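Local structure of glyoxalase III (glutathione-independent) (Candida albicans, 4LRU) at residues 9-14 with 30-35; 36-41 with 224-229; 72-75 with 81-84; 102-107 with 230-235. The protein converts methylglyoxal to D-lactate in a single glutathione-independent step, detoxifying methylglyoxal made by the cell's own metabolism. All coordinates share one frame; numbering follows the deposited sequence.

Contact 1 (9-14 with 30-35); sequences LALTSY and VEALHP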
# COMPACT_ATOMS: atom_id res chain seq x y z
N LEU A 9 5.18 -3.53 -6.08
CA LEU A 9 4.32 -3.77 -4.95
C LEU A 9 5.14 -3.55 -3.67
O LEU A 9 5.97 -4.38 -3.30
CB LEU A 9 3.75 -5.20 -5.02
CG LEU A 9 2.80 -5.63 -3.91
CD1 LEU A 9 1.69 -4.63 -3.68
CD2 LEU A 9 2.20 -7.01 -4.18
N ALA A 10 4.93 -2.39 -3.05
CA ALA A 10 5.69 -1.99 -1.86
C ALA A 10 5.09 -2.64 -0.61
O ALA A 10 3.87 -2.73 -0.46
CB ALA A 10 5.66 -0.47 -1.72
N LEU A 11 5.98 -3.11 0.26
CA LEU A 11 5.64 -3.60 1.58
C LEU A 11 6.34 -2.74 2.62
O LEU A 11 7.48 -2.31 2.39
CB LEU A 11 6.14 -5.04 1.74
CG LEU A 11 5.24 -6.15 1.19
CD1 LEU A 11 5.03 -6.03 -0.31
CD2 LEU A 11 5.81 -7.52 1.53
N THR A 12 5.71 -2.55 3.77
CA THR A 12 6.43 -1.96 4.90
C THR A 12 7.55 -2.86 5.41
O THR A 12 7.44 -4.09 5.42
CB THR A 12 5.51 -1.64 6.10
OG1 THR A 12 6.29 -1.00 7.12
CG2 THR A 12 4.86 -2.89 6.67
N SER A 13 8.63 -2.21 5.86
CA SER A 13 9.78 -2.87 6.47
C SER A 13 9.73 -2.85 8.01
O SER A 13 10.56 -3.47 8.67
CB SER A 13 11.07 -2.19 6.01
OG SER A 13 11.19 -0.87 6.54
N TYR A 14 8.74 -2.16 8.58
CA TYR A 14 8.65 -2.01 10.02
C TYR A 14 7.91 -3.22 10.58
O TYR A 14 6.83 -3.54 10.08
CB TYR A 14 7.90 -0.74 10.37
CG TYR A 14 7.88 -0.45 11.84
CD1 TYR A 14 8.97 0.14 12.47
CD2 TYR A 14 6.80 -0.83 12.64
CE1 TYR A 14 8.96 0.39 13.83
CE2 TYR A 14 6.78 -0.58 14.00
CZ TYR A 14 7.87 0.05 14.59
OH TYR A 14 7.91 0.29 15.95
N VAL A 30 -3.24 -9.85 3.25
CA VAL A 30 -4.04 -9.77 2.03
C VAL A 30 -3.90 -8.46 1.27
O VAL A 30 -4.24 -8.39 0.10
CB VAL A 30 -5.54 -10.07 2.25
CG1 VAL A 30 -5.74 -11.55 2.60
CG2 VAL A 30 -6.13 -9.17 3.31
N GLU A 31 -3.34 -7.42 1.91
CA GLU A 31 -3.06 -6.18 1.21
C GLU A 31 -1.89 -6.28 0.24
O GLU A 31 -1.77 -5.46 -0.66
CB GLU A 31 -2.80 -5.04 2.20
CG GLU A 31 -4.05 -4.72 2.98
CD GLU A 31 -3.89 -3.61 3.99
OE1 GLU A 31 -2.86 -2.89 3.94
OE2 GLU A 31 -4.82 -3.45 4.79
N ALA A 32 -1.05 -7.28 0.45
CA ALA A 32 -0.06 -7.70 -0.53
C ALA A 32 -0.58 -8.81 -1.43
O ALA A 32 -0.38 -8.76 -2.65
CB ALA A 32 1.20 -8.17 0.18
N LEU A 33 -1.23 -9.81 -0.83
CA LEU A 33 -1.65 -11.00 -1.58
C LEU A 33 -2.74 -10.68 -2.61
O LEU A 33 -2.62 -11.07 -3.78
CB LEU A 33 -2.10 -12.10 -0.62
CG LEU A 33 -2.30 -13.52 -1.16
CD1 LEU A 33 -2.13 -14.57 -0.06
CD2 LEU A 33 -3.66 -13.67 -1.82
N HIS A 34 -3.80 -9.99 -2.21
CA HIS A 34 -4.89 -9.70 -3.13
C HIS A 34 -4.42 -8.90 -4.35
O HIS A 34 -4.68 -9.30 -5.49
CB HIS A 34 -6.06 -9.00 -2.43
CG HIS A 34 -6.83 -9.90 -1.52
ND1 HIS A 34 -7.84 -9.44 -0.71
CD2 HIS A 34 -6.75 -11.24 -1.30
CE1 HIS A 34 -8.35 -10.45 -0.02
NE2 HIS A 34 -7.71 -11.55 -0.37
N PRO A 35 -3.69 -7.78 -4.12
CA PRO A 35 -3.26 -7.04 -5.30
C PRO A 35 -2.27 -7.83 -6.14
O PRO A 35 -2.32 -7.76 -7.37
CB PRO A 35 -2.64 -5.76 -4.71
CG PRO A 35 -3.28 -5.62 -3.36
CD PRO A 35 -3.47 -7.03 -2.88
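L9 and A32 meet where strand 6-10 runs against helix 29-42. The CB of L9 is directed at the helix, and its CG lies opposite the backbone N (chi1 -179°), which carries the branched end of the side chain up to the helix surface. There the methyl CD2 of L9 comes to 3.5 Å from the carbonyl oxygen O of A32, so across this contact L9 meets helix backbone, not a helix side chain. A32 in turn directs its CB at the strand. The methyl is met by L11, two residues further along, whose CB points past the helix but whose chain swings back; its CD1 ends 4.4 Å from CB of A32, a loose van der Waals contact. The two leucines therefore sit at different parts of one small residue, L9 at its carbonyl and L11 at its methyl.

Further along, T12 forms an ST turn, its OG1 accepting from the backbone N of Y14 at 3.1 Å; the same OG1 is also bonded to D114. Other leucine contacts run to L48 of the adjacent strand 45-50. No hydrogen bond crosses between 9-14 and 30-35, and all three touching residues are buried: the first strand and helix of this beta-alpha-beta unit are joined here by dispersion and the exclusion of water, without directional polar bonds.

Contact 2 (36-41 with 224-229); sequences FEVFRK and SAVKTA. With EDO (1,2-ethanediol), chain B.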
# COMPACT_ATOMS: atom_id res chain seq x y z
N PHE A 36 -1.38 -8.59 -5.50
CA PHE A 36 -0.49 -9.47 -6.25
C PHE A 36 -1.30 -10.35 -7.20
O PHE A 36 -0.99 -10.47 -8.39
CB PHE A 36 0.36 -10.34 -5.31
CG PHE A 36 1.26 -11.31 -6.03
CD1 PHE A 36 2.50 -10.91 -6.51
CD2 PHE A 36 0.84 -12.61 -6.30
CE1 PHE A 36 3.32 -11.80 -7.18
CE2 PHE A 36 1.65 -13.50 -6.99
CZ PHE A 36 2.89 -13.09 -7.43
N GLU A 37 -2.35 -10.96 -6.68
CA GLU A 37 -3.11 -11.91 -7.49
C GLU A 37 -3.89 -11.20 -8.60
O GLU A 37 -4.01 -11.74 -9.70
CB GLU A 37 -4.04 -12.75 -6.61
CG GLU A 37 -3.33 -13.80 -5.78
CD GLU A 37 -2.79 -14.92 -6.64
OE1 GLU A 37 -3.59 -15.79 -7.06
OE2 GLU A 37 -1.58 -14.93 -6.92
N VAL A 38 -4.45 -10.03 -8.31
CA VAL A 38 -5.19 -9.27 -9.33
C VAL A 38 -4.25 -8.92 -10.49
O VAL A 38 -4.57 -9.14 -11.66
CB VAL A 38 -5.79 -8.00 -8.74
CG1 VAL A 38 -6.32 -7.08 -9.83
CG2 VAL A 38 -6.90 -8.37 -7.77
N PHE A 39 -3.09 -8.37 -10.16
CA PHE A 39 -2.13 -7.99 -11.18
C PHE A 39 -1.54 -9.21 -11.90
O PHE A 39 -1.28 -9.16 -13.10
CB PHE A 39 -1.03 -7.14 -10.56
CG PHE A 39 -1.51 -5.81 -10.03
CD1 PHE A 39 -2.33 -4.98 -10.77
CD2 PHE A 39 -1.06 -5.34 -8.81
CE1 PHE A 39 -2.74 -3.76 -10.29
CE2 PHE A 39 -1.46 -4.12 -8.32
CZ PHE A 39 -2.30 -3.31 -9.06
N ARG A 40 -1.34 -10.31 -11.17
CA ARG A 40 -0.83 -11.53 -11.80
C ARG A 40 -1.83 -12.05 -12.83
O ARG A 40 -1.46 -12.40 -13.95
CB ARG A 40 -0.56 -12.62 -10.76
CG ARG A 40 0.04 -13.88 -11.34
CD ARG A 40 0.18 -15.00 -10.32
NE ARG A 40 -1.11 -15.40 -9.76
CZ ARG A 40 -2.02 -16.14 -10.39
NH1 ARG A 40 -1.80 -16.59 -11.63
NH2 ARG A 40 -3.17 -16.44 -9.79
N LYS A 41 -3.10 -12.11 -12.44
CA LYS A 41 -4.13 -12.63 -13.34
C LYS A 41 -4.29 -11.74 -14.56
O LYS A 41 -4.57 -12.22 -15.67
CB LYS A 41 -5.47 -12.81 -12.61
CG LYS A 41 -5.46 -13.98 -11.64
CD LYS A 41 -6.61 -13.90 -10.63
CE LYS A 41 -6.35 -14.80 -9.43
NZ LYS A 41 -7.43 -14.75 -8.41
N SER A 224 -10.82 -3.54 0.90
CA SER A 224 -10.80 -2.78 -0.36
C SER A 224 -9.64 -3.12 -1.27
O SER A 224 -9.50 -2.50 -2.33
CB SER A 224 -10.75 -1.28 -0.07
OG SER A 224 -11.82 -0.88 0.77
N ALA A 225 -8.79 -4.05 -0.88
CA ALA A 225 -7.55 -4.27 -1.60
C ALA A 225 -7.77 -4.78 -3.02
O ALA A 225 -7.11 -4.31 -3.96
CB ALA A 225 -6.63 -5.21 -0.82
N VAL A 226 -8.68 -5.74 -3.20
CA VAL A 226 -9.00 -6.22 -4.53
C VAL A 226 -9.47 -5.05 -5.40
O VAL A 226 -8.96 -4.84 -6.51
CB VAL A 226 -10.05 -7.35 -4.53
CG1 VAL A 226 -10.53 -7.62 -5.94
CG2 VAL A 226 -9.48 -8.62 -3.94
N LYS A 227 -10.43 -4.29 -4.90
CA LYS A 227 -11.02 -3.23 -5.70
C LYS A 227 -9.97 -2.17 -6.02
O LYS A 227 -9.99 -1.60 -7.10
CB LYS A 227 -12.21 -2.59 -4.96
CG LYS A 227 -13.07 -1.70 -5.85
CD LYS A 227 -14.25 -1.12 -5.08
CE LYS A 227 -15.24 -0.41 -6.00
NZ LYS A 227 -14.66 0.83 -6.61
N THR A 228 -9.05 -1.91 -5.09
CA THR A 228 -8.00 -0.91 -5.34
C THR A 228 -7.16 -1.36 -6.53
O THR A 228 -6.92 -0.57 -7.45
CB THR A 228 -7.10 -0.67 -4.12
OG1 THR A 228 -7.89 -0.36 -2.97
CG2 THR A 228 -6.16 0.48 -4.38
N ALA A 229 -6.75 -2.62 -6.54
CA ALA A 229 -6.00 -3.17 -7.67
C ALA A 229 -6.79 -3.14 -8.97
O ALA A 229 -6.25 -2.77 -10.02
CB ALA A 229 -5.54 -4.58 -7.37
C1 EDO B . -8.70 -11.52 -6.57
O1 EDO B . -8.11 -11.98 -7.78
C2 EDO B . -7.81 -11.85 -5.37
O2 EDO B . -7.41 -13.22 -5.42
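Two helices packed side by side on one face of the central sheet, 29-42 and 225-236, meet through V38, F39, V226 and A229. Their short segments run in roughly the same direction, with axes 9.2 Å apart at closest and a crossing angle of -36°. V38 and A229 direct their CB atoms at the opposing helix, and the methyl CG1 of V38 lies 3.6 Å from CB of A229. The other branch of V38 turns toward the outer side, where CG2 is 4.1 Å from CG1 of V226. F39 starts off to the flank, with CG opposite its own carbonyl carbon (chi1 -65°), yet its ring lies against A229. The CB of A229 stands over one ring face, displaced toward the rim, in a CH-pi contact 4.2 Å from the ring centroid and 25° off the normal.

An ethanediol molecule, probably from the crystallisation liquor, lies at the outer margin: the extended K41 gives it a hydrogen bond from NZ to O1 of 2.9 Å, and V38 and V226 add methyl contacts. On the same helix R40 grips E37 side-on, NE to OE2 and NH2 to OE1, the nitrogens approaching from above the carboxylate plane. Small A229 lets V38 and F39 pack directly against its helix, at an ordinary interaxial distance, in the layered alpha/beta/alpha sandwich of the DJ-1/PfpI family.

Contact 3 (72-75 with 81-84); sequences KEIF and EFNV. With ACT (acetate ion), chain C.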
# COMPACT_ATOMS: atom_id res chain seq x y z
N LYS A 72 -5.33 -18.53 1.86
CA LYS A 72 -4.49 -19.26 2.81
C LYS A 72 -3.73 -20.37 2.11
O LYS A 72 -2.56 -20.63 2.41
CB LYS A 72 -5.33 -19.83 3.94
CG LYS A 72 -4.56 -20.73 4.89
CD LYS A 72 -5.42 -21.14 6.07
CE LYS A 72 -4.85 -22.33 6.82
NZ LYS A 72 -3.42 -22.15 7.20
N GLU A 73 -4.40 -21.03 1.17
CA GLU A 73 -3.76 -22.06 0.36
C GLU A 73 -2.54 -21.49 -0.35
O GLU A 73 -1.45 -22.08 -0.33
CB GLU A 73 -4.76 -22.65 -0.65
CG GLU A 73 -5.87 -23.48 -0.01
CD GLU A 73 -6.92 -23.96 -1.00
OE1 GLU A 73 -6.98 -23.43 -2.14
OE2 GLU A 73 -7.72 -24.85 -0.63
N ILE A 74 -2.72 -20.33 -0.97
CA ILE A 74 -1.65 -19.65 -1.67
C ILE A 74 -0.55 -19.27 -0.67
O ILE A 74 0.64 -19.47 -0.92
CB ILE A 74 -2.18 -18.39 -2.38
CG1 ILE A 74 -2.99 -18.79 -3.62
CG2 ILE A 74 -1.04 -17.47 -2.78
CD1 ILE A 74 -3.92 -17.71 -4.13
N PHE A 75 -0.96 -18.73 0.47
CA PHE A 75 -0.01 -18.35 1.49
C PHE A 75 0.81 -19.54 2.00
O PHE A 75 2.01 -19.39 2.26
CB PHE A 75 -0.76 -17.68 2.64
CG PHE A 75 0.13 -17.15 3.73
CD1 PHE A 75 0.49 -17.95 4.79
CD2 PHE A 75 0.56 -15.83 3.70
CE1 PHE A 75 1.28 -17.45 5.81
CE2 PHE A 75 1.34 -15.32 4.72
CZ PHE A 75 1.71 -16.14 5.77
N GLU A 81 3.10 -18.67 -6.73
CA GLU A 81 3.72 -17.52 -7.35
C GLU A 81 3.91 -16.40 -6.32
O GLU A 81 4.95 -15.74 -6.31
CB GLU A 81 2.91 -17.03 -8.55
CG GLU A 81 2.89 -18.00 -9.72
CD GLU A 81 2.82 -17.30 -11.07
OE1 GLU A 81 2.10 -17.80 -11.97
OE2 GLU A 81 3.49 -16.26 -11.24
N PHE A 82 2.93 -16.22 -5.42
CA PHE A 82 3.06 -15.26 -4.32
C PHE A 82 4.32 -15.51 -3.48
O PHE A 82 5.08 -14.57 -3.20
CB PHE A 82 1.81 -15.29 -3.44
CG PHE A 82 1.83 -14.30 -2.31
CD1 PHE A 82 1.73 -12.93 -2.56
CD2 PHE A 82 1.90 -14.73 -0.99
CE1 PHE A 82 1.73 -12.01 -1.52
CE2 PHE A 82 1.89 -13.82 0.05
CZ PHE A 82 1.80 -12.47 -0.22
N ASN A 83 4.52 -16.75 -3.06
CA ASN A 83 5.69 -17.10 -2.25
C ASN A 83 7.01 -17.01 -3.01
O ASN A 83 8.02 -16.60 -2.45
CB ASN A 83 5.53 -18.46 -1.59
CG ASN A 83 4.79 -18.37 -0.27
OD1 ASN A 83 5.11 -17.51 0.55
ND2 ASN A 83 3.76 -19.17 -0.10
N VAL A 84 6.99 -17.35 -4.29
CA VAL A 84 8.15 -17.13 -5.13
C VAL A 84 8.49 -15.64 -5.14
O VAL A 84 9.66 -15.25 -5.02
CB VAL A 84 7.91 -17.65 -6.55
CG1 VAL A 84 9.05 -17.23 -7.48
CG2 VAL A 84 7.78 -19.16 -6.55
C ACT C . -1.66 -19.70 8.34
O ACT C . -2.89 -19.68 8.13
OXT ACT C . -0.90 -20.55 7.80
CH3 ACT C . -1.07 -18.69 9.27
O HOH W 1 3.76 -16.94 2.89
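The carbonyl oxygen of F75, near the end of helix 69-76, is held by two donors. ND2 of N83 gives it a hydrogen bond of 2.9 Å with an N-H...O angle of 167°; the oxygen lies in the amide plane of N83, but the nitrogen stands 61° out of the carbonyl plane. A water donates to the same O of F75 at 3.1 Å and also to OD1 of N83 at 2.8 Å, so both ends of the amide are tied to one carbonyl, which should fix its rotation. This water also sits over the centre of one face of the F75 ring.

Beside this polar link the side chains of I74 and F82 cross at about a right angle. I74 holds CG2 opposite its backbone N, and that methyl meets CB of F82 at 3.6 Å; the F75 and F82 rings approach more loosely. K72 instead binds an acetate, probably from the crystallisation liquor, through NZ.

ND2 of N83 also bonds to the carbonyl of N77, joining the start of helix 81-87 to the last turn of helix 69-76 and the link after it. Helix 29-42 lies alongside, with L33 against F82 and E37 against I74, while W57 packs on both phenylalanines.

Contact 4 (102-107 with 230-235); sequences IFFGSA and EDVIAA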
# COMPACT_ATOMS: atom_id res chain seq x y z
N ILE A 102 3.52 0.84 -12.56
CA ILE A 102 2.53 1.01 -11.51
C ILE A 102 3.26 0.90 -10.17
O ILE A 102 4.19 0.08 -10.02
CB ILE A 102 1.47 -0.13 -11.59
CG1 ILE A 102 0.65 0.04 -12.87
CG2 ILE A 102 0.59 -0.17 -10.36
CD1 ILE A 102 -0.20 -1.15 -13.22
N PHE A 103 2.87 1.75 -9.22
CA PHE A 103 3.32 1.63 -7.85
C PHE A 103 2.10 1.32 -7.01
O PHE A 103 1.10 2.03 -7.09
CB PHE A 103 3.97 2.93 -7.37
CG PHE A 103 4.48 2.87 -5.95
CD1 PHE A 103 3.63 3.04 -4.88
CD2 PHE A 103 5.84 2.64 -5.70
CE1 PHE A 103 4.11 3.02 -3.59
CE2 PHE A 103 6.32 2.59 -4.41
CZ PHE A 103 5.46 2.78 -3.35
N PHE A 104 2.16 0.24 -6.24
CA PHE A 104 1.06 -0.10 -5.32
C PHE A 104 1.58 -0.29 -3.89
O PHE A 104 2.37 -1.19 -3.63
CB PHE A 104 0.36 -1.38 -5.79
CG PHE A 104 -0.89 -1.69 -5.04
CD1 PHE A 104 -0.85 -2.15 -3.74
CD2 PHE A 104 -2.16 -1.49 -5.64
CE1 PHE A 104 -2.01 -2.43 -3.04
CE2 PHE A 104 -3.31 -1.77 -4.93
CZ PHE A 104 -3.24 -2.24 -3.64
N GLY A 105 1.15 0.58 -2.99
CA GLY A 105 1.52 0.48 -1.59
C GLY A 105 0.60 -0.41 -0.78
O GLY A 105 -0.51 -0.01 -0.43
N SER A 106 1.03 -1.64 -0.52
CA SER A 106 0.36 -2.46 0.48
C SER A 106 0.62 -1.84 1.83
O SER A 106 1.50 -1.00 1.96
CB SER A 106 0.85 -3.91 0.46
OG SER A 106 2.15 -4.08 1.02
N ALA A 107 -0.11 -2.26 2.84
CA ALA A 107 0.10 -1.64 4.13
C ALA A 107 -0.01 -2.61 5.30
O ALA A 107 0.67 -3.65 5.31
CB ALA A 107 -0.79 -0.42 4.29
N GLU A 230 -8.06 -3.52 -8.92
CA GLU A 230 -8.90 -3.50 -10.11
C GLU A 230 -9.02 -2.07 -10.62
O GLU A 230 -9.00 -1.84 -11.83
CB GLU A 230 -10.29 -4.08 -9.82
CG GLU A 230 -10.27 -5.57 -9.49
CD GLU A 230 -11.67 -6.09 -9.16
OE1 GLU A 230 -12.52 -5.27 -8.73
OE2 GLU A 230 -11.92 -7.31 -9.33
N ASP A 231 -9.17 -1.11 -9.71
CA ASP A 231 -9.36 0.28 -10.12
C ASP A 231 -8.03 0.92 -10.59
O ASP A 231 -8.04 1.88 -11.37
CB ASP A 231 -9.98 1.07 -8.97
CG ASP A 231 -11.48 0.76 -8.78
OD1 ASP A 231 -12.10 0.19 -9.71
OD2 ASP A 231 -12.02 1.09 -7.71
N VAL A 232 -6.90 0.39 -10.12
CA VAL A 232 -5.62 0.74 -10.71
C VAL A 232 -5.60 0.34 -12.19
O VAL A 232 -5.25 1.13 -13.05
CB VAL A 232 -4.44 0.08 -9.94
CG1 VAL A 232 -3.16 0.13 -10.77
CG2 VAL A 232 -4.23 0.77 -8.60
N ILE A 233 -5.98 -0.90 -12.47
CA ILE A 233 -6.03 -1.36 -13.87
C ILE A 233 -6.93 -0.45 -14.71
O ILE A 233 -6.57 -0.03 -15.81
CB ILE A 233 -6.47 -2.83 -13.97
CG1 ILE A 233 -5.39 -3.72 -13.34
CG2 ILE A 233 -6.76 -3.22 -15.42
CD1 ILE A 233 -5.78 -5.16 -13.11
N ALA A 234 -8.10 -0.12 -14.16
CA ALA A 234 -9.05 0.76 -14.85
C ALA A 234 -8.43 2.11 -15.19
O ALA A 234 -8.70 2.68 -16.25
CB ALA A 234 -10.29 0.96 -13.99
N ALA A 235 -7.65 2.65 -14.26
CA ALA A 235 -7.09 4.00 -14.42
C ALA A 235 -5.89 3.98 -15.37
O ALA A 235 -5.61 4.97 -16.05
CB ALA A 235 -6.70 4.60 -13.08
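V232 of helix 225-236 directs its CB at strand 102-105 and divides its two methyls between two strand residues, I102 and F104. With chi1 at 165°, its CG1 extends away from the backbone N and meets CG2 of I102 at 3.8 Å, the two side chains approaching tip to tip. The branching of I102 suits this meeting: chi1 of -68° sets its longer branch, CG1, trans to the carbonyl carbon and leaves CG2 for the valine. Beyond CG1 the chain is extended (chi2 168°), bringing CD1 to 4.1 Å from CG1 of V232, so one valine methyl is touched by both methyls of the isoleucine.

The second valine branch, CG2, reaches F104 instead. It comes to the edge of that ring, near its plane, 4.3 Å from CD2, a looser contact than the one with I102. I102 and F104, two apart on the strand, both direct CB toward the helix, whereas F103 between them directs its own away, toward the other side of the sheet. F104 also touches P35 of helix 29-42 and V138 of strand 134-138, and V232 rests on V134 and S136 of that same adjacent strand. All three touching residues are buried. A branched aliphatic residue of a helix set across two parallel neighbouring strands belongs to the helix-on-sheet layer of the DJ-1/PfpI alpha/beta fold.

Contacts 1, 2 and 4 form one continuous packed region, with contact 2 at its partly exposed side. Contacts 1 and 4 place helices 29-42 and 225-236 on neighbouring strands 6-10 and 102-105 of the main sheet, and contact 2 joins those helices to each other; centres of contacts 2 and 4 are about 7 Å apart, with F39 and T228 touching F104. Contact 3 lies further out, about 18 Å from the chain centre, yet its F82 packs on L33 and F36 of helix 29-42. Along the sequence contact 3 is nested inside the loop closed by contact 2, while contacts 2 and 4 cross, so the C-terminal helix returns to the N-terminal half.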